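Local coordinates for protein probable starch synthase 4, chloroplastic/amyloplastic (Arabidopsis thaliana, PDB 6GNE) that is a probable starch synthase of the GT-B glycosyltransferase clan that binds adenosine-5'-diphosphate and glycan, at residues G313-L318 with V342-S347; H325-A330 with L389-S394; R354-I359 with V369-K374. All blocks are in the same frame, centred on the assembly; numbering follows the deposited sequence.

Overall arrangement
Following the chain from the N terminus, strand 311-317, helix 324-336 and strand 340-346 form a beta-alpha-beta unit that contact 1 closes by pairing its two strands. Contact 2 starts inside that unit, on helix 324-336, and closes only at strand 389-392, so contacts 1 and 2 cross. Contact 3 joins helix 350-362 to strand 369-372; it opens after contact 1 has closed and lies wholly within the span of contact 2. All three reach one parallel sheet, where the strands run in the order 369-372, 340-346, 311-317, 389-392. Contacts 2 and 3 each pack a helix on the sheet, and contacts 1 and 3 both touch adenosine-5'-diphosphate.

Contact 1. Residues G313-L318 with V342-S347; sequences GCITRL and VLLGSS. With ADP (adenosine-5'-diphosphate), chain F; AC1 (4,6-dideoxy-4-{[(1S,4R,5S,6S)-4,5,6-trihydroxy-3-(hydroxymethyl)cyclohex-2-en-1-yl]amino}-alpha-D-glucopyranose), chain C.
Leu344 N donates a nearly straight hydrogen bond to Cys314 O at 2.8 Å (174° at the hydrogen), within a ladder continued by Cys314 N to Val342 O and Thr316 N to Leu344 O. On the face carrying Cys314 and Leu343, Cys314 SG, anti to the backbone N (chi1 178°), lies 3.6 Å from Leu343 CD1; helices 324-336 and 350-362 pack on this side. On the other face the side chains of Ile315 and Leu344 cross obliquely, while Ile315 CG2 sits 3.7 Å from C4 of the adenine. These parallel neighbours are the first and last strands of a beta-alpha-beta unit with helix 324-336 as the connection, in the Rossmann-like glycosyltransferase domain of the GT-B fold, and their C-terminal ends frame the nucleotide pocket. Arg317 leaves from the C-terminal end of its strand: CB is 4.2 Å from Ser346 O, CG has ADP O2B as its nearest partner, and CD comes within 3.6 Å of the same oxygen. A bend at chi3 (-44°) places NE, which donates to ADP O2B at 2.7 Å. CZ has AC1 C6 nearest, over one face of the guanidinium and offset toward the rim. NH2 donates to ADP O3B at 2.8 Å, so two terminal oxygens of one phosphate hold the group by its edge, with the phosphorus PB in its plane. Beside the amino group of the adenine, one water gives to Thr316 O and accepts from Ser346 N and ADP N6, bridging both strands to the base. Where the strands end, Leu318 N bonds to Ser346 O from above the carbonyl plane, and Ser347 OG returns a bond to Leu318 O at 2.7 Å, the same hydroxyl being hydrogen-bonded to Val349 N.

Contact 2. Residues H325-A330 with L389-S394; sequences HLIRHA and LFIIPS
Pro393 turns the CB, CG and CD atoms of its pyrrolidine ring to helix 324-336, meeting Leu326 and Ile327. Ring atom CB is 3.9 Å from Leu326 CB, and CG is 3.8 Å from Ile327 CG1. The Leu326 side chain slides past the ring in the opposite direction, its CD1 ending 3.7 Å from Pro393 O, while that of Ile327 crosses the ring at about a right angle. The aromatic ring of Phe390 belongs to the other side of the strand: Ile392 CG1 lies at its edge, in plane, and the ring of Tyr384 meets it with the planes about 30° apart. Ile391, on the strand itself, carries the rest of the contact. Its CG1 takes the crowded position between backbone N and carbonyl carbon (chi1 59°), and CD1 beyond it reaches Ala330 CB at 3.8 Å, with Ile327 CG1 nearby at 4.2 Å from the same CD1. Cys314 and Ile414, on the two flanking strands, also touch Ile391. Strand 389-392 gives way to an inverse gamma turn centred on Pro393, whose ring packs against the helix just past the last strand residue. No hydrogen bond crosses between the segments, and all five touching residues are buried, so this helix-on-sheet layer rests on van der Waals contact of aliphatic groups rather than on directional bonds.

Contact 3. Residues R354-I359 with V369-K374; sequences REFEGI and VRLLLK. With ADP (adenosine-5'-diphosphate), chain F.
Leu373 lays a methyl on the backbone of helix 350-362: its CD1 is 3.5 Å from Glu357 N and 3.6 Å from Phe356 C. It stands at the centre of an inverse gamma turn just past strand 369-372, with CG anti to the carbonyl carbon (chi1 -58°), and its CD2 faces Phe356 CB at 4.1 Å. Glu357 has its CB directed away from the strand, yet its CG lies 3.8 Å from Leu373 CD1, the two side chains running at a slant to each other. Leu371, two residues earlier on the strand, contributes mainly CD2. That methyl lies 3.6 Å from Ile359 CG2, is 3.7 Å from Phe356 O, and sits at the edge of the Phe356 ring, near its plane. The ring itself continues inward to Leu343 and Leu318, so it links this layer to the neighbouring strand and to the loop beyond strand 311-317. No hydrogen bond joins the two segments. At the last residue of the turn, the backbone O of Lys374 accepts from ADP N6 at 3.0 Å, an approach close to straight (165°). Helix 350-362 thus covers one of the two outermost strands of the parallel sheet as part of the unit strand 340-346, helix 350-362, strand 369-372, a beta-alpha-beta crossover of the Rossmann-like GT-B domain, whose C-terminal strand ends line the adenine site.

Contact 1. Residues G313-L318 with V342-S347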
loop_
_atom_site.group_PDB
_atom_site.type_symbol
_atom_site.label_atom_id
_atom_site.label_comp_id
_atom_site.label_asym_id
_atom_site.label_seq_id
_atom_site.Cartn_x
_atom_site.Cartn_y
_atom_site.Cartn_z
ATOM N N GLY A 313 11.416 -5.841 15.487
ATOM C CA GLY A 313 10.146 -5.124 15.314
ATOM C C GLY A 313 9.297 -5.753 14.219
ATOM O O GLY A 313 9.797 -6.462 13.325
ATOM N N CYS A 314 7.996 -5.529 14.334
ATOM C CA CYS A 314 7.025 -5.957 13.365
ATOM C C CYS A 314 5.889 -4.961 13.401
ATOM O O CYS A 314 5.278 -4.749 14.463
ATOM C CB CYS A 314 6.500 -7.353 13.703
ATOM S SG CYS A 314 5.236 -7.943 12.552
ATOM N N ILE A 315 5.610 -4.351 12.240
ATOM C CA ILE A 315 4.525 -3.371 12.031
ATOM C C ILE A 315 3.725 -3.839 10.842
ATOM O O ILE A 315 4.231 -3.866 9.718
ATOM C CB ILE A 315 5.068 -1.976 11.720
ATOM C CG1 ILE A 315 5.830 -1.428 12.936
ATOM C CG2 ILE A 315 3.930 -1.040 11.355
ATOM C CD1 ILE A 315 6.794 -0.326 12.598
ATOM N N THR A 316 2.470 -4.185 11.066
ATOM C CA THR A 316 1.694 -4.855 10.033
ATOM C C THR A 316 0.214 -4.905 10.392
ATOM O O THR A 316 -0.176 -4.739 11.552
ATOM C CB THR A 316 2.202 -6.309 9.846
ATOM O OG1 THR A 316 1.589 -6.899 8.700
ATOM C CG2 THR A 316 1.909 -7.160 11.077
ATOM N N ARG A 317 -0.604 -5.126 9.376
ATOM C CA ARG A 317 -1.971 -5.539 9.585
ATOM C C ARG A 317 -1.865 -7.033 9.845
ATOM O O ARG A 317 -1.068 -7.705 9.231
ATOM C CB ARG A 317 -2.854 -5.234 8.355
ATOM C CG ARG A 317 -2.999 -3.727 8.078
ATOM C CD ARG A 317 -3.624 -3.356 6.725
ATOM N NE ARG A 317 -3.074 -4.168 5.615
ATOM C CZ ARG A 317 -3.646 -5.257 5.093
ATOM N NH1 ARG A 317 -4.820 -5.670 5.556
ATOM N NH2 ARG A 317 -3.065 -5.925 4.078
ATOM N N LEU A 318 -2.673 -7.533 10.764
ATOM C CA LEU A 318 -2.645 -8.919 11.155
ATOM C C LEU A 318 -3.747 -9.681 10.424
ATOM O O LEU A 318 -4.844 -9.870 10.936
ATOM C CB LEU A 318 -2.792 -9.021 12.661
ATOM C CG LEU A 318 -1.655 -8.431 13.511
ATOM C CD1 LEU A 318 -2.130 -8.315 14.947
ATOM C CD2 LEU A 318 -0.405 -9.289 13.455
ATOM N N VAL A 342 8.881 -6.145 19.668
ATOM C CA VAL A 342 7.824 -5.154 19.693
ATOM C C VAL A 342 6.926 -5.338 18.479
ATOM O O VAL A 342 7.394 -5.207 17.361
ATOM C CB VAL A 342 8.380 -3.717 19.654
ATOM C CG1 VAL A 342 7.254 -2.715 19.636
ATOM C CG2 VAL A 342 9.169 -3.455 20.918
ATOM N N LEU A 343 5.650 -5.628 18.719
ATOM C CA LEU A 343 4.667 -5.766 17.659
ATOM C C LEU A 343 3.743 -4.557 17.704
ATOM O O LEU A 343 3.210 -4.193 18.765
ATOM C CB LEU A 343 3.831 -7.039 17.805
ATOM C CG LEU A 343 2.674 -7.262 16.831
ATOM C CD1 LEU A 343 3.175 -7.349 15.394
ATOM C CD2 LEU A 343 1.953 -8.539 17.149
ATOM N N LEU A 344 3.549 -3.951 16.541
ATOM C CA LEU A 344 2.502 -2.970 16.345
ATOM C C LEU A 344 1.624 -3.467 15.208
ATOM O O LEU A 344 2.057 -3.528 14.078
ATOM C CB LEU A 344 3.115 -1.618 16.004
ATOM C CG LEU A 344 2.154 -0.483 15.690
ATOM C CD1 LEU A 344 1.222 -0.278 16.858
ATOM C CD2 LEU A 344 2.990 0.768 15.418
ATOM N N GLY A 345 0.398 -3.854 15.518
ATOM C CA GLY A 345 -0.508 -4.321 14.475
ATOM C C GLY A 345 -1.900 -4.537 14.999
ATOM O O GLY A 345 -2.074 -4.793 16.186
ATOM N N SER A 346 -2.896 -4.424 14.128
ATOM C CA SER A 346 -4.212 -4.942 14.480
ATOM C C SER A 346 -4.868 -5.672 13.337
ATOM O O SER A 346 -4.455 -5.547 12.204
ATOM C CB SER A 346 -5.133 -3.863 15.082
ATOM O OG SER A 346 -5.345 -2.859 14.149
ATOM N N SER A 347 -5.873 -6.463 13.688
ATOM C CA SER A 347 -6.537 -7.361 12.781
ATOM C C SER A 347 -7.974 -6.948 12.655
ATOM O O SER A 347 -8.624 -6.739 13.667
ATOM C CB SER A 347 -6.538 -8.782 13.353
ATOM O OG SER A 347 -7.071 -9.698 12.413
HETATM P PB ADP F . -0.279 -3.534 3.237
HETATM O O1B ADP F . -0.592 -2.617 2.092
HETATM O O2B ADP F . -0.771 -3.111 4.591
HETATM O O3B ADP F . -0.693 -4.953 2.921
HETATM P PA ADP F . 2.364 -2.433 2.883
HETATM O O1A ADP F . 3.704 -2.862 3.407
HETATM O O2A ADP F . 2.300 -2.223 1.393
HETATM O O3A ADP F . 1.322 -3.551 3.390
HETATM O "O5'" ADP F . 1.873 -1.071 3.578
HETATM C "C5'" ADP F . 1.740 -0.941 4.994
HETATM C "C4'" ADP F . 1.779 0.512 5.502
HETATM O "O4'" ADP F . 0.900 0.657 6.628
HETATM C "C3'" ADP F . 3.134 0.926 6.036
HETATM O "O3'" ADP F . 3.254 2.334 5.923
HETATM C "C2'" ADP F . 3.068 0.562 7.496
HETATM O "O2'" ADP F . 3.971 1.307 8.293
HETATM C "C1'" ADP F . 1.647 0.924 7.813
HETATM N N9 ADP F . 1.059 0.135 8.917
HETATM C C8 ADP F . 0.596 -1.120 8.860
HETATM N N7 ADP F . 0.084 -1.491 10.055
HETATM C C5 ADP F . 0.214 -0.458 10.902
HETATM C C6 ADP F . -0.112 -0.173 12.334
HETATM N N6 ADP F . -0.693 -1.126 13.106
HETATM N N1 ADP F . 0.203 1.064 12.815
HETATM C C2 ADP F . 0.804 1.993 12.027
HETATM N N3 ADP F . 1.125 1.786 10.740
HETATM C C4 ADP F . 0.862 0.608 10.140
HETATM C C1 AC1 C . -6.662 -2.457 0.415
HETATM O O2 AC1 C . -6.945 -2.930 -1.947
HETATM C C2 AC1 C . -5.979 -2.548 -0.954
HETATM C C4A AC1 C . 1.309 -3.488 -1.470
HETATM C C3 AC1 C . -4.765 -3.491 -0.917
HETATM O O3 AC1 C . -4.167 -3.458 -2.215
HETATM C C4 AC1 C . -3.796 -3.049 0.184
HETATM N N4A AC1 C . -2.551 -3.834 0.263
HETATM C C5 AC1 C . -4.594 -3.089 1.490
HETATM O O5 AC1 C . -5.682 -2.165 1.413
HETATM C C6 AC1 C . -3.788 -2.669 2.706
HETATM C C1B AC1 C . -1.554 -3.923 -0.813
HETATM C C2B AC1 C . -0.499 -5.041 -0.610
HETATM O O2B AC1 C . -0.820 -5.944 0.465
HETATM C C3B AC1 C . 0.930 -4.539 -0.438
HETATM O O3B AC1 C . 1.785 -5.650 -0.692
HETATM O O4 AC1 C . 2.621 -3.003 -1.181
HETATM C C5B AC1 C . 0.305 -2.375 -1.519
HETATM C C7B AC1 C . -0.969 -2.568 -1.163
HETATM C C6B AC1 C . 0.718 -1.019 -2.042
HETATM O O6B AC1 C . 1.115 -1.105 -3.416
HETATM O O HOH W 1 -2.366 -2.740 11.504
#

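Contact 2. Residues H325-A330 with L389-S394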
loop_
_atom_site.group_PDB
_atom_site.type_symbol
_atom_site.label_atom_id
_atom_site.label_comp_id
_atom_site.label_asym_id
_atom_site.label_seq_id
_atom_site.Cartn_x
_atom_site.Cartn_y
_atom_site.Cartn_z
ATOM N N HIS A 325 0.789 -16.804 11.706
ATOM C CA HIS A 325 1.285 -17.932 12.496
ATOM C C HIS A 325 2.803 -17.811 12.681
ATOM O O HIS A 325 3.299 -18.112 13.774
ATOM C CB HIS A 325 0.886 -19.303 11.896
ATOM C CG HIS A 325 -0.591 -19.560 11.927
ATOM N ND1 HIS A 325 -1.320 -19.546 13.097
ATOM C CD2 HIS A 325 -1.482 -19.815 10.929
ATOM C CE1 HIS A 325 -2.594 -19.778 12.822
ATOM N NE2 HIS A 325 -2.718 -19.946 11.513
ATOM N N LEU A 326 3.500 -17.380 11.625
ATOM C CA LEU A 326 4.932 -17.099 11.693
ATOM C C LEU A 326 5.278 -15.894 12.554
ATOM O O LEU A 326 6.295 -15.904 13.225
ATOM C CB LEU A 326 5.541 -16.929 10.288
ATOM C CG LEU A 326 5.491 -18.204 9.456
ATOM C CD1 LEU A 326 5.958 -17.898 8.048
ATOM C CD2 LEU A 326 6.320 -19.333 10.125
ATOM N N ILE A 327 4.437 -14.868 12.544
ATOM C CA ILE A 327 4.629 -13.728 13.416
ATOM C C ILE A 327 4.479 -14.165 14.877
ATOM O O ILE A 327 5.323 -13.841 15.712
ATOM C CB ILE A 327 3.658 -12.595 13.101
ATOM C CG1 ILE A 327 4.012 -12.005 11.724
ATOM C CG2 ILE A 327 3.751 -11.496 14.131
ATOM C CD1 ILE A 327 2.978 -11.073 11.129
ATOM N N ARG A 328 3.406 -14.896 15.173
ATOM C CA ARG A 328 3.229 -15.502 16.480
ATOM C C ARG A 328 4.474 -16.296 16.920
ATOM O O ARG A 328 4.963 -16.085 18.031
ATOM C CB ARG A 328 2.033 -16.415 16.475
ATOM C CG ARG A 328 1.706 -17.022 17.829
ATOM C CD ARG A 328 0.767 -18.191 17.735
ATOM N NE ARG A 328 0.021 -18.306 18.991
ATOM C CZ ARG A 328 0.457 -18.918 20.105
ATOM N NH1 ARG A 328 -0.330 -18.961 21.187
ATOM N NH2 ARG A 328 1.673 -19.478 20.164
ATOM N N HIS A 329 4.974 -17.177 16.055
ATOM C CA HIS A 329 6.149 -17.981 16.360
ATOM C C HIS A 329 7.360 -17.125 16.638
ATOM O O HIS A 329 8.121 -17.391 17.552
ATOM C CB HIS A 329 6.476 -18.964 15.233
ATOM C CG HIS A 329 7.776 -19.688 15.427
ATOM N ND1 HIS A 329 7.984 -20.561 16.466
ATOM C CD2 HIS A 329 8.943 -19.646 14.733
ATOM C CE1 HIS A 329 9.215 -21.045 16.395
ATOM N NE2 HIS A 329 9.820 -20.508 15.349
ATOM N N ALA A 330 7.545 -16.093 15.836
ATOM C CA ALA A 330 8.699 -15.200 15.940
ATOM C C ALA A 330 8.779 -14.488 17.279
ATOM O O ALA A 330 9.874 -14.181 17.724
ATOM C CB ALA A 330 8.667 -14.170 14.820
ATOM N N LEU A 389 16.146 -5.359 13.875
ATOM C CA LEU A 389 15.647 -6.327 12.932
ATOM C C LEU A 389 14.154 -6.083 12.727
ATOM O O LEU A 389 13.454 -5.623 13.633
ATOM C CB LEU A 389 15.874 -7.733 13.498
ATOM C CG LEU A 389 17.324 -8.211 13.622
ATOM C CD1 LEU A 389 17.462 -9.485 14.416
ATOM C CD2 LEU A 389 17.870 -8.459 12.238
ATOM N N PHE A 390 13.683 -6.439 11.539
ATOM C CA PHE A 390 12.296 -6.230 11.136
ATOM C C PHE A 390 11.796 -7.424 10.331
ATOM O O PHE A 390 12.413 -7.788 9.323
ATOM C CB PHE A 390 12.168 -4.949 10.301
ATOM C CG PHE A 390 10.747 -4.545 10.068
ATOM C CD1 PHE A 390 10.025 -5.068 8.997
ATOM C CD2 PHE A 390 10.098 -3.700 10.965
ATOM C CE1 PHE A 390 8.701 -4.753 8.799
ATOM C CE2 PHE A 390 8.758 -3.346 10.763
ATOM C CZ PHE A 390 8.061 -3.879 9.679
ATOM N N ILE A 391 10.668 -8.009 10.742
ATOM C CA ILE A 391 10.205 -9.256 10.106
ATOM C C ILE A 391 9.002 -9.075 9.172
ATOM O O ILE A 391 8.055 -8.387 9.526
ATOM C CB ILE A 391 9.908 -10.366 11.139
ATOM C CG1 ILE A 391 8.835 -9.959 12.158
ATOM C CG2 ILE A 391 11.186 -10.785 11.844
ATOM C CD1 ILE A 391 8.044 -11.159 12.653
ATOM N N ILE A 392 9.055 -9.712 8.009
ATOM C CA ILE A 392 7.965 -9.701 7.020
ATOM C C ILE A 392 7.849 -11.146 6.490
ATOM O O ILE A 392 8.303 -11.486 5.383
ATOM C CB ILE A 392 8.182 -8.712 5.801
ATOM C CG1 ILE A 392 9.122 -7.557 6.141
ATOM C CG2 ILE A 392 6.860 -8.141 5.285
ATOM C CD1 ILE A 392 10.593 -7.922 6.208
ATOM N N PRO A 393 7.248 -12.016 7.268
ATOM C CA PRO A 393 7.194 -13.408 6.862
ATOM C C PRO A 393 5.914 -13.738 6.084
ATOM O O PRO A 393 5.178 -14.675 6.454
ATOM C CB PRO A 393 7.239 -14.118 8.207
ATOM C CG PRO A 393 6.388 -13.243 9.031
ATOM C CD PRO A 393 6.812 -11.853 8.648
ATOM N N SER A 394 5.659 -12.983 5.012
ATOM C CA SER A 394 4.350 -13.004 4.330
ATOM C C SER A 394 4.093 -14.306 3.567
ATOM O O SER A 394 5.013 -14.894 2.988
ATOM C CB SER A 394 4.224 -11.802 3.386
ATOM O OG SER A 394 4.496 -10.582 4.061
#

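Contact 3. Residues R354-I359 with V369-K374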
loop_
_atom_site.group_PDB
_atom_site.type_symbol
_atom_site.label_atom_id
_atom_site.label_comp_id
_atom_site.label_asym_id
_atom_site.label_seq_id
_atom_site.Cartn_x
_atom_site.Cartn_y
_atom_site.Cartn_z
ATOM N N ARG A 354 -8.249 -11.855 18.912
ATOM C CA ARG A 354 -8.377 -12.604 20.172
ATOM C C ARG A 354 -7.073 -13.405 20.491
ATOM O O ARG A 354 -6.616 -13.433 21.627
ATOM C CB ARG A 354 -9.610 -13.505 20.055
ATOM C CG ARG A 354 -10.220 -14.044 21.327
ATOM C CD ARG A 354 -11.721 -14.212 21.216
ATOM N NE ARG A 354 -12.059 -15.129 20.112
ATOM C CZ ARG A 354 -12.682 -14.816 18.965
ATOM N NH1 ARG A 354 -13.171 -13.592 18.707
ATOM N NH2 ARG A 354 -12.885 -15.780 18.056
ATOM N N GLU A 355 -6.463 -14.007 19.474
ATOM C CA GLU A 355 -5.241 -14.813 19.624
ATOM C C GLU A 355 -4.059 -13.941 20.069
ATOM O O GLU A 355 -3.304 -14.321 20.972
ATOM C CB GLU A 355 -4.911 -15.525 18.295
ATOM C CG GLU A 355 -3.832 -16.618 18.305
ATOM C CD GLU A 355 -3.296 -16.915 16.879
ATOM O OE1 GLU A 355 -2.089 -17.260 16.706
ATOM O OE2 GLU A 355 -4.057 -16.779 15.879
ATOM N N PHE A 356 -3.915 -12.770 19.454
ATOM C CA PHE A 356 -2.857 -11.835 19.823
ATOM C C PHE A 356 -3.128 -11.139 21.155
ATOM O O PHE A 356 -2.198 -10.884 21.910
ATOM C CB PHE A 356 -2.567 -10.838 18.683
ATOM C CG PHE A 356 -1.715 -11.426 17.602
ATOM C CD1 PHE A 356 -2.277 -12.224 16.601
ATOM C CD2 PHE A 356 -0.346 -11.280 17.634
ATOM C CE1 PHE A 356 -1.504 -12.824 15.640
ATOM C CE2 PHE A 356 0.445 -11.891 16.665
ATOM C CZ PHE A 356 -0.142 -12.650 15.665
ATOM N N GLU A 357 -4.395 -10.849 21.437
ATOM C CA GLU A 357 -4.802 -10.293 22.726
ATOM C C GLU A 357 -4.370 -11.197 23.888
ATOM O O GLU A 357 -3.997 -10.694 24.946
ATOM C CB GLU A 357 -6.325 -10.060 22.793
ATOM C CG GLU A 357 -6.739 -8.667 22.309
ATOM C CD GLU A 357 -8.240 -8.484 22.056
ATOM O OE1 GLU A 357 -8.579 -7.455 21.428
ATOM O OE2 GLU A 357 -9.072 -9.337 22.472
ATOM N N GLY A 358 -4.433 -12.521 23.673
ATOM C CA GLY A 358 -3.985 -13.519 24.658
ATOM C C GLY A 358 -2.485 -13.494 24.890
ATOM O O GLY A 358 -2.007 -13.540 26.022
ATOM N N ILE A 359 -1.743 -13.392 23.800
ATOM C CA ILE A 359 -0.287 -13.272 23.862
ATOM C C ILE A 359 0.114 -11.969 24.565
ATOM O O ILE A 359 1.078 -11.936 25.314
ATOM C CB ILE A 359 0.343 -13.321 22.459
ATOM C CG1 ILE A 359 0.114 -14.689 21.820
ATOM C CG2 ILE A 359 1.834 -13.050 22.545
ATOM C CD1 ILE A 359 0.229 -14.718 20.330
ATOM N N VAL A 369 9.188 -8.282 25.770
ATOM C CA VAL A 369 8.150 -8.401 24.747
ATOM C C VAL A 369 6.993 -7.454 25.017
ATOM O O VAL A 369 6.434 -7.476 26.100
ATOM C CB VAL A 369 7.633 -9.851 24.660
ATOM C CG1 VAL A 369 6.530 -9.978 23.621
ATOM C CG2 VAL A 369 8.779 -10.761 24.248
ATOM N N ARG A 370 6.635 -6.635 24.025
ATOM C CA ARG A 370 5.434 -5.796 24.118
ATOM C C ARG A 370 4.665 -5.835 22.828
ATOM O O ARG A 370 5.247 -5.752 21.765
ATOM C CB ARG A 370 5.780 -4.356 24.484
ATOM C CG ARG A 370 4.574 -3.540 24.956
ATOM C CD ARG A 370 4.152 -3.777 26.411
ATOM N NE ARG A 370 5.183 -3.375 27.366
ATOM C CZ ARG A 370 5.981 -4.209 28.064
ATOM N NH1 ARG A 370 5.894 -5.538 27.920
ATOM N NH2 ARG A 370 6.918 -3.723 28.911
ATOM N N LEU A 371 3.350 -5.987 22.942
ATOM C CA LEU A 371 2.437 -6.056 21.800
ATOM C C LEU A 371 1.517 -4.865 21.875
ATOM O O LEU A 371 0.902 -4.629 22.905
ATOM C CB LEU A 371 1.607 -7.342 21.855
ATOM C CG LEU A 371 2.256 -8.563 21.222
ATOM C CD1 LEU A 371 3.552 -8.910 21.908
ATOM C CD2 LEU A 371 1.322 -9.755 21.282
ATOM N N LEU A 372 1.428 -4.124 20.778
ATOM C CA LEU A 372 0.625 -2.901 20.723
ATOM C C LEU A 372 -0.463 -3.110 19.656
ATOM O O LEU A 372 -0.248 -2.908 18.466
ATOM C CB LEU A 372 1.538 -1.722 20.415
ATOM C CG LEU A 372 2.552 -1.481 21.544
ATOM C CD1 LEU A 372 3.770 -0.717 21.019
ATOM C CD2 LEU A 372 1.919 -0.779 22.744
ATOM N N LEU A 373 -1.606 -3.609 20.106
ATOM C CA LEU A 373 -2.649 -4.072 19.204
ATOM C C LEU A 373 -3.541 -2.931 18.760
ATOM O O LEU A 373 -4.638 -2.758 19.269
ATOM C CB LEU A 373 -3.443 -5.209 19.843
ATOM C CG LEU A 373 -2.567 -6.419 20.237
ATOM C CD1 LEU A 373 -3.457 -7.564 20.739
ATOM C CD2 LEU A 373 -1.637 -6.876 19.122
ATOM N N LYS A 374 -3.025 -2.137 17.831
ATOM C CA LYS A 374 -3.678 -0.925 17.355
ATOM C C LYS A 374 -2.949 -0.344 16.126
ATOM O O LYS A 374 -1.822 -0.707 15.853
ATOM C CB LYS A 374 -3.715 0.148 18.462
ATOM C CG LYS A 374 -2.324 0.615 18.905
ATOM C CD LYS A 374 -2.360 1.479 20.149
ATOM C CE LYS A 374 -1.022 2.167 20.317
ATOM N NZ LYS A 374 -1.025 3.009 21.525
HETATM P PB ADP F . -0.279 -3.534 3.237
HETATM O O1B ADP F . -0.592 -2.617 2.092
HETATM O O2B ADP F . -0.771 -3.111 4.591
HETATM O O3B ADP F . -0.693 -4.953 2.921
HETATM P PA ADP F . 2.364 -2.433 2.883
HETATM O O1A ADP F . 3.704 -2.862 3.407
HETATM O O2A ADP F . 2.300 -2.223 1.393
HETATM O O3A ADP F . 1.322 -3.551 3.390
HETATM O "O5'" ADP F . 1.873 -1.071 3.578
HETATM C "C5'" ADP F . 1.740 -0.941 4.994
HETATM C "C4'" ADP F . 1.779 0.512 5.502
HETATM O "O4'" ADP F . 0.900 0.657 6.628
HETATM C "C3'" ADP F . 3.134 0.926 6.036
HETATM O "O3'" ADP F . 3.254 2.334 5.923
HETATM C "C2'" ADP F . 3.068 0.562 7.496
HETATM O "O2'" ADP F . 3.971 1.307 8.293
HETATM C "C1'" ADP F . 1.647 0.924 7.813
HETATM N N9 ADP F . 1.059 0.135 8.917
HETATM C C8 ADP F . 0.596 -1.120 8.860
HETATM N N7 ADP F . 0.084 -1.491 10.055
HETATM C C5 ADP F . 0.214 -0.458 10.902
HETATM C C6 ADP F . -0.112 -0.173 12.334
HETATM N N6 ADP F . -0.693 -1.126 13.106
HETATM N N1 ADP F . 0.203 1.064 12.815
HETATM C C2 ADP F . 0.804 1.993 12.027
HETATM N N3 ADP F . 1.125 1.786 10.740
HETATM C C4 ADP F . 0.862 0.608 10.140
#